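Local coordinates for SprT-like domain-containing protein Spartan (Homo sapiens, PDB 6MDW) that cleaves proteins covalently cross-linked to DNA during DNA synthesis, acting as a DNA-dependent zinc metalloprotease that maintains genome integrity, at residues H95-L98 against F99-N103; T22-L25 against Q26-F29; V30-N33 against D34-W38. All coordinates share one frame; numbering follows the deposited sequence. Where two conformers were deposited one is given.

In the fold
From the N terminus, the chain enters helix 25-36 at contact 2, where D24 caps its first turn. Contact 3 follows directly on the same helix and takes it to its C-terminal end. Much later comes contact 1, the end of helix 82-100, which carries zinc ligand H95. All three are local, joining residues three to five apart; they lie in series, none closes a long loop, and none encloses or crosses another. Contact 1 misses contact 2 but touches contact 3, Y97 packing on F37 and W38, so the C-terminal ends of the two helices meet in the SprT-like protease domain. Contact 2 rests on strand 45-49 and helix 82-100, contact 3 on helices 82-100 and 112-125.

Contact 1: residues H95-L98 against F99-N103; sequences HAYL and FVTNN. With ZN (zinc ion), chain F.
Y97 and T101, one helical turn apart, meet through backbone and side chain at the C-terminal end of helix 82-100. Among the polar contacts, Y97 O accepts twice: T101 N lies 3.0 Å away and T101 OG1 2.8 Å, and the two donors come from opposite faces of the carbonyl plane. T101 OG1 sits between its own backbone N and carbonyl carbon (chi1 64°), which turns the hydroxyl back to the preceding turn. Upstream, F99 N to H95 O and V100 N to A96 O are ordinary helical bonds. N103 N donates to L98 O at 2.9 Å in the carbonyl plane, and N102 N reaches F99 O; with N102 at positive phi as C-prime residue, this is a Schellman motif. T101 CG2 adds an apolar CH-pi contact over one Y97 ring face, 3.8 Å from the centroid, and methyl L98 CD2 makes van der Waals contact with the N103 amide, which bonds to E113. The Y97 hydroxyl bonds to Q40. With an alanine in place of T101, Y97 O would probably keep only the backbone donor and a gap would be likely to open over the tyrosine face. At the other end H95 NE2 binds the catalytic zinc at 2.1 Å, alongside H91 and H110. Chemically, Y97 O, L98 O and F99 O all find donors as the helix ends, beyond the HExxH zinc ligand.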
loop_
_atom_site.group_PDB
_atom_site.type_symbol
_atom_site.label_atom_id
_atom_site.label_comp_id
_atom_site.label_asym_id
_atom_site.label_seq_id
_atom_site.Cartn_x
_atom_site.Cartn_y
_atom_site.Cartn_z
ATOM N N HIS A 95 5.170 -3.704 -4.530
ATOM C CA HIS A 95 5.774 -2.372 -4.722
ATOM C C HIS A 95 7.149 -2.324 -4.054
ATOM O O HIS A 95 8.117 -1.782 -4.614
ATOM C CB HIS A 95 4.878 -1.279 -4.133
ATOM C CG HIS A 95 3.638 -0.961 -4.913
ATOM N ND1 HIS A 95 3.619 -0.688 -6.278
ATOM C CD2 HIS A 95 2.364 -0.835 -4.482
ATOM C CE1 HIS A 95 2.357 -0.427 -6.624
ATOM N NE2 HIS A 95 1.566 -0.526 -5.547
ATOM N N ALA A 96 7.243 -2.823 -2.835
ATOM C CA ALA A 96 8.525 -2.809 -2.119
ATOM C C ALA A 96 9.575 -3.613 -2.915
ATOM O O ALA A 96 10.729 -3.212 -2.998
ATOM C CB ALA A 96 8.352 -3.364 -0.738
ATOM N N TYR A 97 9.197 -4.793 -3.425
ATOM C CA TYR A 97 10.148 -5.619 -4.144
ATOM C C TYR A 97 10.675 -4.895 -5.381
ATOM O O TYR A 97 11.881 -4.970 -5.674
ATOM C CB TYR A 97 9.501 -6.943 -4.554
ATOM C CG TYR A 97 10.475 -7.878 -5.230
ATOM C CD1 TYR A 97 11.277 -8.687 -4.468
ATOM C CD2 TYR A 97 10.563 -7.968 -6.603
ATOM C CE1 TYR A 97 12.189 -9.556 -5.044
ATOM C CE2 TYR A 97 11.494 -8.806 -7.202
ATOM C CZ TYR A 97 12.282 -9.620 -6.412
ATOM O OH TYR A 97 13.220 -10.453 -6.997
ATOM N N LEU A 98 9.794 -4.230 -6.139
ATOM C CA LEU A 98 10.216 -3.502 -7.329
ATOM C C LEU A 98 11.145 -2.352 -6.950
ATOM O O LEU A 98 12.094 -2.074 -7.672
ATOM C CB LEU A 98 8.997 -3.047 -8.132
ATOM C CG LEU A 98 8.139 -4.172 -8.695
ATOM C CD1 LEU A 98 6.924 -3.619 -9.406
ATOM C CD2 LEU A 98 8.927 -5.038 -9.659
ATOM N N PHE A 99 10.929 -1.728 -5.793
ATOM C CA PHE A 99 11.820 -0.669 -5.321
ATOM C C PHE A 99 13.203 -1.251 -4.971
ATOM O O PHE A 99 14.258 -0.716 -5.436
ATOM C CB PHE A 99 11.206 0.100 -4.138
ATOM C CG PHE A 99 12.204 0.995 -3.447
ATOM C CD1 PHE A 99 12.553 2.211 -4.014
ATOM C CD2 PHE A 99 12.823 0.604 -2.274
ATOM C CE1 PHE A 99 13.474 3.035 -3.386
ATOM C CE2 PHE A 99 13.749 1.427 -1.652
ATOM C CZ PHE A 99 14.081 2.629 -2.221
ATOM N N VAL A 100 13.245 -2.309 -4.156
ATOM C CA VAL A 100 14.460 -2.943 -3.586
ATOM C C VAL A 100 15.350 -3.419 -4.736
ATOM O O VAL A 100 16.578 -3.489 -4.614
ATOM C CB VAL A 100 14.105 -4.150 -2.685
ATOM C CG1 VAL A 100 15.312 -5.029 -2.360
ATOM C CG2 VAL A 100 13.398 -3.740 -1.406
ATOM N N THR A 101 14.698 -3.889 -5.803
ATOM C CA THR A 101 15.423 -4.507 -6.949
ATOM C C THR A 101 15.619 -3.524 -8.103
ATOM O O THR A 101 15.998 -3.926 -9.209
ATOM C CB THR A 101 14.721 -5.769 -7.434
ATOM O OG1 THR A 101 13.430 -5.424 -7.943
ATOM C CG2 THR A 101 14.636 -6.814 -6.345
ATOM N N ASN A 102 15.371 -2.240 -7.858
ATOM C CA ASN A 102 15.620 -1.186 -8.846
ATOM C C ASN A 102 14.907 -1.494 -10.176
ATOM O O ASN A 102 15.488 -1.303 -11.251
ATOM C CB ASN A 102 17.130 -0.994 -9.055
ATOM C CG ASN A 102 17.907 -0.907 -7.757
ATOM O OD1 ASN A 102 17.801 0.080 -7.031
ATOM N ND2 ASN A 102 18.692 -1.931 -7.451
ATOM N N ASN A 103 13.647 -1.955 -10.105
ATOM C CA ASN A 103 12.788 -2.347 -11.225
ATOM C C ASN A 103 11.408 -1.685 -11.111
ATOM O O ASN A 103 10.368 -2.326 -11.328
ATOM C CB ASN A 103 12.538 -3.855 -11.287
ATOM C CG ASN A 103 11.764 -4.253 -12.531
ATOM O OD1 ASN A 103 11.667 -3.458 -13.461
ATOM N ND2 ASN A 103 11.179 -5.445 -12.564
HETATM ZN ZN ZN F . -0.474 -0.036 -5.536
#

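Contact 2: residues T22-L25 against Q26-F29; sequences TPDL and QALF
D24 and A27 join side chain to backbone at the start of helix 25-36. Before them P23 lies against W48 of strand 45-49 and L85 of helix 82-100. D24 is the N-cap: its carboxylate atom OD1 accepts from A27 N at 3.1 Å, a fairly straight bond (162° at the hydrogen) that meets the carboxylate from above its plane. With CG anti to the backbone N (chi1 -170°), the carboxylate swings forward over the first turn, where its CG also touches A27 CB at 3.4 Å. A water extends the cap, donating to D24 OD1 at 2.8 Å and accepting from Q26 N at 3.1 Å. D24 O accepts from L28 N at 3.0 Å, and L28 CG packs beside the same oxygen. L25 then passes the pattern on, its O accepting from F29 N, while its side chain turns to V46 and W48; Q26 NE2 bonds to V46 O. Two early amides of the helix, those of Q26 and A27, are therefore met, one through water and one directly by the carboxylate, whose negative charge probably also interacts favourably with the positive end of the helix dipole.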
loop_
_atom_site.group_PDB
_atom_site.type_symbol
_atom_site.label_atom_id
_atom_site.label_comp_id
_atom_site.label_asym_id
_atom_site.label_seq_id
_atom_site.Cartn_x
_atom_site.Cartn_y
_atom_site.Cartn_z
ATOM N N THR A 22 -6.823 -11.596 16.107
ATOM C CA THR A 22 -5.446 -11.431 16.570
ATOM C C THR A 22 -4.450 -11.692 15.440
ATOM O O THR A 22 -3.655 -12.626 15.475
ATOM C CB THR A 22 -5.153 -12.336 17.770
ATOM O OG1 THR A 22 -5.570 -13.649 17.409
ATOM C CG2 THR A 22 -5.854 -11.892 19.036
ATOM N N PRO A 23 -4.439 -10.853 14.390
ATOM C CA PRO A 23 -3.463 -11.027 13.316
ATOM C C PRO A 23 -2.039 -10.770 13.830
ATOM O O PRO A 23 -1.818 -9.987 14.769
ATOM C CB PRO A 23 -3.901 -9.971 12.289
ATOM C CG PRO A 23 -4.582 -8.920 13.121
ATOM C CD PRO A 23 -5.313 -9.690 14.199
ATOM N N ASP A 24 -1.074 -11.461 13.226
ATOM C CA ASP A 24 0.322 -11.308 13.538
ATOM C C ASP A 24 0.997 -10.750 12.287
ATOM O O ASP A 24 1.497 -11.502 11.451
ATOM C CB ASP A 24 0.924 -12.636 13.999
ATOM C CG ASP A 24 2.318 -12.503 14.578
ATOM O OD1 ASP A 24 2.985 -11.485 14.303
ATOM O OD2 ASP A 24 2.730 -13.443 15.296
ATOM N N LEU A 25 0.937 -9.431 12.128
ATOM C CA LEU A 25 1.436 -8.774 10.905
ATOM C C LEU A 25 2.919 -9.089 10.682
ATOM O O LEU A 25 3.342 -9.332 9.543
ATOM C CB LEU A 25 1.223 -7.268 11.039
ATOM C CG LEU A 25 1.838 -6.409 9.955
ATOM C CD1 LEU A 25 1.277 -6.763 8.583
ATOM C CD2 LEU A 25 1.629 -4.925 10.279
ATOM N N GLN A 26 3.737 -9.110 11.738
ATOM C CA GLN A 26 5.172 -9.388 11.604
ATOM C C GLN A 26 5.361 -10.811 11.074
ATOM O O GLN A 26 6.164 -11.053 10.130
ATOM C CB GLN A 26 5.908 -9.196 12.932
ATOM C CG GLN A 26 5.974 -7.741 13.365
ATOM C CD GLN A 26 6.329 -6.853 12.200
ATOM O OE1 GLN A 26 7.322 -7.070 11.509
ATOM N NE2 GLN A 26 5.498 -5.853 11.953
ATOM N N ALA A 27 4.629 -11.766 11.645
ATOM C CA ALA A 27 4.731 -13.165 11.203
ATOM C C ALA A 27 4.352 -13.293 9.729
ATOM O O ALA A 27 5.032 -14.042 8.991
ATOM C CB ALA A 27 3.892 -14.103 12.039
ATOM N N LEU A 28 3.284 -12.598 9.292
ATOM C CA LEU A 28 2.845 -12.677 7.903
ATOM C C LEU A 28 3.944 -12.135 6.996
ATOM O O LEU A 28 4.236 -12.710 5.935
ATOM C CB LEU A 28 1.566 -11.868 7.681
ATOM C CG LEU A 28 0.293 -12.434 8.298
ATOM C CD1 LEU A 28 -0.846 -11.442 8.118
ATOM C CD2 LEU A 28 -0.098 -13.761 7.680
ATOM N N PHE A 29 4.517 -10.998 7.380
ATOM C CA PHE A 29 5.578 -10.404 6.606
ATOM C C PHE A 29 6.733 -11.402 6.459
ATOM O O PHE A 29 7.212 -11.632 5.347
ATOM C CB PHE A 29 6.019 -9.071 7.214
ATOM C CG PHE A 29 7.316 -8.554 6.668
ATOM C CD1 PHE A 29 7.421 -8.108 5.366
ATOM C CD2 PHE A 29 8.443 -8.562 7.465
ATOM C CE1 PHE A 29 8.646 -7.700 4.857
ATOM C CE2 PHE A 29 9.661 -8.139 6.961
ATOM C CZ PHE A 29 9.753 -7.721 5.658
HETATM O O HOH W 1 3.007 -8.727 14.696
#

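Contact 3: residues V30-N33 against D34-W38; sequences VQFN and DQFFW
Q31 and Q35, one turn apart on helix 25-36, join their side-chain amides as well as their backbones. From CB the Q31 chain leaves with CG anti to the backbone N (chi1 178°) and stays extended, which carries it along the helix surface. Its CG lies 3.5 Å from Q35 OE1, and CD follows at 3.7 Å from that oxygen. At the tip, Q31 NE2 donates to Q35 OE1 over 2.9 Å. The acceptor lies in the amide plane of Q31, whereas the donor stands above the carbonyl plane of Q35; the two amide planes are nearly perpendicular (89°). Beneath them Q35 N bonds to Q31 O.

On another side of the helix F32 and F36 lie side by side, their rings oblique to each other with F32 CD1 at 3.6 Å from F36 CE2. F36 N bonds to F32 O, and the edge of the F37 ring approaches this carbonyl, with F37 CD2 at 3.4 Å from F32 O. F37 N also donates to N33 O, while N33 OD1 bonds to L41 N and ties the helix to the chain beyond it. In the fold F32 packs on V86, L90 and M93 of helix 82-100, F36 on I121 and T125 of helix 112-125, and F37 on M93 and I121, wedging this helix end against both neighbours.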
loop_
_atom_site.group_PDB
_atom_site.type_symbol
_atom_site.label_atom_id
_atom_site.label_comp_id
_atom_site.label_asym_id
_atom_site.label_seq_id
_atom_site.Cartn_x
_atom_site.Cartn_y
_atom_site.Cartn_z
ATOM N N VAL A 30 7.167 -12.006 7.574
ATOM C CA VAL A 30 8.305 -12.903 7.530
ATOM C C VAL A 30 7.981 -14.089 6.610
ATOM O O VAL A 30 8.791 -14.497 5.733
ATOM C CB VAL A 30 8.672 -13.355 8.953
ATOM C CG1 VAL A 30 9.577 -14.580 8.947
ATOM C CG2 VAL A 30 9.285 -12.218 9.745
ATOM N N GLN A 31 6.783 -14.630 6.748
ATOM C CA GLN A 31 6.332 -15.747 5.965
ATOM C C GLN A 31 6.352 -15.386 4.475
ATOM O O GLN A 31 6.881 -16.107 3.633
ATOM C CB GLN A 31 4.941 -16.203 6.389
ATOM C CG GLN A 31 4.388 -17.360 5.574
ATOM C CD GLN A 31 2.909 -17.605 5.762
ATOM O OE1 GLN A 31 2.295 -17.156 6.733
ATOM N NE2 GLN A 31 2.308 -18.307 4.823
ATOM N N PHE A 32 5.795 -14.220 4.127
ATOM C CA PHE A 32 5.629 -13.879 2.721
ATOM C C PHE A 32 6.949 -13.479 2.078
ATOM O O PHE A 32 7.166 -13.751 0.907
ATOM C CB PHE A 32 4.555 -12.797 2.558
ATOM C CG PHE A 32 3.168 -13.182 3.006
ATOM C CD1 PHE A 32 2.779 -14.509 3.170
ATOM C CD2 PHE A 32 2.235 -12.200 3.261
ATOM C CE1 PHE A 32 1.483 -14.843 3.534
ATOM C CE2 PHE A 32 0.941 -12.532 3.616
ATOM C CZ PHE A 32 0.568 -13.850 3.767
ATOM N N ASN A 33 7.858 -12.854 2.830
ATOM C CA ASN A 33 9.178 -12.556 2.329
ATOM C C ASN A 33 9.860 -13.862 1.910
ATOM O O ASN A 33 10.399 -13.979 0.785
ATOM C CB ASN A 33 9.998 -11.809 3.375
ATOM C CG ASN A 33 11.406 -11.526 2.902
ATOM O OD1 ASN A 33 11.612 -11.179 1.753
ATOM N ND2 ASN A 33 12.364 -11.606 3.817
ATOM N N ASP A 34 9.718 -14.872 2.768
ATOM C CA ASP A 34 10.351 -16.194 2.542
ATOM C C ASP A 34 9.665 -16.931 1.379
ATOM O O ASP A 34 10.321 -17.531 0.496
ATOM C CB ASP A 34 10.277 -17.023 3.822
ATOM C CG ASP A 34 10.761 -18.458 3.677
ATOM O OD1 ASP A 34 11.885 -18.615 3.190
ATOM O OD2 ASP A 34 9.972 -19.394 4.014
ATOM N N GLN A 35 8.339 -16.960 1.374
ATOM C CA GLN A 35 7.586 -17.822 0.456
ATOM C C GLN A 35 7.433 -17.214 -0.940
ATOM O O GLN A 35 7.365 -17.996 -1.903
ATOM C CB GLN A 35 6.208 -18.141 1.015
ATOM C CG GLN A 35 6.285 -19.033 2.246
ATOM C CD GLN A 35 4.929 -19.499 2.691
ATOM O OE1 GLN A 35 3.913 -18.869 2.434
ATOM N NE2 GLN A 35 4.917 -20.640 3.369
ATOM N N PHE A 36 7.363 -15.873 -1.060
ATOM C CA PHE A 36 6.973 -15.239 -2.294
ATOM C C PHE A 36 7.989 -14.239 -2.817
ATOM O O PHE A 36 7.839 -13.867 -3.988
ATOM C CB PHE A 36 5.603 -14.559 -2.153
ATOM C CG PHE A 36 4.550 -15.519 -1.670
ATOM C CD1 PHE A 36 4.313 -16.695 -2.367
ATOM C CD2 PHE A 36 3.843 -15.273 -0.506
ATOM C CE1 PHE A 36 3.408 -17.627 -1.893
ATOM C CE2 PHE A 36 2.927 -16.207 -0.045
ATOM C CZ PHE A 36 2.728 -17.381 -0.735
ATOM N N PHE A 37 8.996 -13.799 -2.041
ATOM C CA PHE A 37 9.904 -12.746 -2.471
ATOM C C PHE A 37 11.366 -13.138 -2.284
ATOM O O PHE A 37 12.228 -12.300 -2.293
ATOM C CB PHE A 37 9.599 -11.421 -1.749
ATOM C CG PHE A 37 8.234 -10.882 -2.100
ATOM C CD1 PHE A 37 8.034 -10.240 -3.308
ATOM C CD2 PHE A 37 7.158 -11.129 -1.281
ATOM C CE1 PHE A 37 6.777 -9.763 -3.663
ATOM C CE2 PHE A 37 5.909 -10.625 -1.617
ATOM C CZ PHE A 37 5.720 -9.954 -2.801
ATOM N N TRP A 38 11.595 -14.454 -2.222
ATOM C CA TRP A 38 12.952 -15.070 -2.257
ATOM C C TRP A 38 13.869 -14.510 -1.154
ATOM O O TRP A 38 15.101 -14.468 -1.302
ATOM C CB TRP A 38 13.556 -14.898 -3.652
ATOM C CG TRP A 38 12.668 -15.363 -4.758
ATOM C CD1 TRP A 38 12.478 -16.648 -5.163
ATOM C CD2 TRP A 38 11.806 -14.552 -5.579
ATOM N NE1 TRP A 38 11.578 -16.692 -6.188
ATOM C CE2 TRP A 38 11.159 -15.418 -6.473
ATOM C CE3 TRP A 38 11.563 -13.177 -5.674
ATOM C CZ2 TRP A 38 10.282 -14.967 -7.459
ATOM C CZ3 TRP A 38 10.680 -12.726 -6.629
ATOM C CH2 TRP A 38 10.048 -13.612 -7.509
#